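Local atomic coordinates of ribose 5-phosphate isomerase (Giardia lamblia, PDB entry 3S5P), a protein that probably interconverts ribose 5-phosphate and ribulose 5-phosphate, as other type B isomerases of the pentose phosphate pathway do. Residues 112-115 with 116-120. Sequence-based numbering, arbitrary orientation.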
loop_
_atom_site.group_PDB
_atom_site.type_symbol
_atom_site.label_atom_id
_atom_site.label_comp_id
_atom_site.label_asym_id
_atom_site.label_seq_id
_atom_site.Cartn_x
_atom_site.Cartn_y
_atom_site.Cartn_z
ATOM N N ASP A 112 9.291 2.935 4.845
ATOM C CA ASP A 112 8.142 2.116 4.438
ATOM C C ASP A 112 8.501 0.612 4.497
ATOM O O ASP A 112 7.801 -0.182 5.127
ATOM C CB ASP A 112 7.774 2.438 2.976
ATOM C CG ASP A 112 6.863 3.638 2.835
ATOM O OD1 ASP A 112 6.374 4.179 3.879
ATOM O OD2 ASP A 112 6.622 4.041 1.660
ATOM N N ALA A 113 9.594 0.237 3.829
ATOM C CA ALA A 113 10.036 -1.173 3.789
ATOM C C ALA A 113 10.329 -1.746 5.171
ATOM O O ALA A 113 9.916 -2.869 5.493
ATOM C CB ALA A 113 11.254 -1.346 2.871
ATOM N N GLU A 114 11.046 -0.965 5.971
ATOM C CA GLU A 114 11.340 -1.300 7.348
ATOM C C GLU A 114 10.045 -1.466 8.160
ATOM O O GLU A 114 9.896 -2.435 8.874
ATOM C CB GLU A 114 12.195 -0.193 7.959
ATOM C CG GLU A 114 12.898 -0.557 9.232
ATOM C CD GLU A 114 13.507 0.682 9.910
ATOM O OE1 GLU A 114 13.442 0.779 11.140
ATOM O OE2 GLU A 114 14.046 1.580 9.206
ATOM N N MET A 115 9.106 -0.539 8.039
ATOM C CA MET A 115 7.866 -0.679 8.815
ATOM C C MET A 115 6.996 -1.827 8.289
ATOM O O MET A 115 6.410 -2.562 9.074
ATOM C CB MET A 115 7.102 0.651 8.886
ATOM C CG MET A 115 7.885 1.768 9.586
ATOM S SD MET A 115 8.468 1.361 11.272
ATOM C CE MET A 115 10.157 0.929 10.970
ATOM N N ALA A 116 6.961 -2.022 6.969
ATOM C CA ALA A 116 6.205 -3.154 6.376
ATOM C C ALA A 116 6.577 -4.504 6.971
ATOM O O ALA A 116 5.740 -5.370 7.115
ATOM C CB ALA A 116 6.368 -3.210 4.831
ATOM N N ARG A 117 7.845 -4.690 7.275
ATOM C CA ARG A 117 8.295 -5.926 7.890
ATOM C C ARG A 117 8.105 -5.871 9.405
ATOM O O ARG A 117 7.403 -6.718 9.968
ATOM C CB ARG A 117 9.746 -6.236 7.498
ATOM C CG ARG A 117 9.935 -6.583 5.978
ATOM C CD ARG A 117 9.385 -7.983 5.595
ATOM N NE ARG A 117 9.856 -9.051 6.482
ATOM C CZ ARG A 117 9.069 -9.936 7.107
ATOM N NH1 ARG A 117 7.743 -9.931 6.942
ATOM N NH2 ARG A 117 9.623 -10.861 7.885
ATOM N N LYS A 118 8.691 -4.859 10.058
ATOM C CA LYS A 118 8.669 -4.757 11.508
ATOM C C LYS A 118 7.267 -4.849 12.106
ATOM O O LYS A 118 7.042 -5.631 12.997
ATOM C CB LYS A 118 9.317 -3.460 11.996
ATOM C CG LYS A 118 10.798 -3.562 12.328
ATOM C CD LYS A 118 11.235 -2.350 13.151
ATOM C CE LYS A 118 12.673 -2.500 13.643
ATOM N NZ LYS A 118 13.659 -2.259 12.543
ATOM N N HIS A 119 6.346 -4.038 11.594
ATOM C CA HIS A 119 5.018 -3.845 12.172
ATOM C C HIS A 119 3.961 -4.663 11.437
ATOM O O HIS A 119 3.013 -5.109 12.051
ATOM C CB HIS A 119 4.647 -2.383 12.035
ATOM C CG HIS A 119 5.468 -1.469 12.887
ATOM N ND1 HIS A 119 5.241 -0.111 12.948
ATOM C CD2 HIS A 119 6.504 -1.718 13.725
ATOM C CE1 HIS A 119 6.113 0.438 13.774
ATOM N NE2 HIS A 119 6.893 -0.515 14.258
ATOM N N ASN A 120 4.123 -4.844 10.116
ATOM C CA ASN A 120 3.028 -5.407 9.299
ATOM C C ASN A 120 3.253 -6.828 8.810
ATOM O O ASN A 120 2.339 -7.429 8.235
ATOM C CB ASN A 120 2.673 -4.483 8.130
ATOM C CG ASN A 120 2.508 -3.014 8.569
ATOM O OD1 ASN A 120 3.205 -2.137 8.069
ATOM N ND2 ASN A 120 1.599 -2.755 9.514
#
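Along helix 110-118, the connection of a beta-alpha-beta unit, and into the residues that follow it, Glu114 reaches along the chain to Lys118 and Met115 to His119, each pair four residues apart. Main-chain bonds carry both pairs: Lys118 N donates to Glu114 O at 3.0 Å, while Met115 O takes His119 N at 2.9 Å and, weakly and less straight, Asn120 N at 3.4 Å. Met115 O thus accepts one good and one weak amide bond. Upstream, Ala116 N binds Asp112 O at 2.7 Å, and the Arg117 N to Ala113 O bond is longer and more bent.

The Glu114 and Lys118 side chains run side by side. The extended glutamate chain brings OE1 within 3.4 Å of Lys118 NZ, a salt bridge whose hydrogen bond is weak; the lysine turns into it at its last torsion (chi4 76°). OE2 has a second, long and weak ion pair with Arg143.

Met115 bends at chi2 and chi3, bringing SD over one face of the His119 imidazole, 3.9 Å from the ring centroid and only 25° off its normal. This sulfur-aromatic contact is displaced toward the rim, where CE1 is the nearest ring atom. The methyl CE turns instead to Lys118 CD, 4.1 Å away, so the methionine bridges the aliphatic part of the lysine and the ring.

Arg117 leads away from this cluster; in one of its two conformers NH1 bonds Ala122 O, in the loop before strand 124-128. Ala113 packs against Ile140 and Phe144 of helix 134-146, whereas Met115 and Ala116 meet Thr88 and Ile90 of the second subunit, placing the helix at the dimer interface.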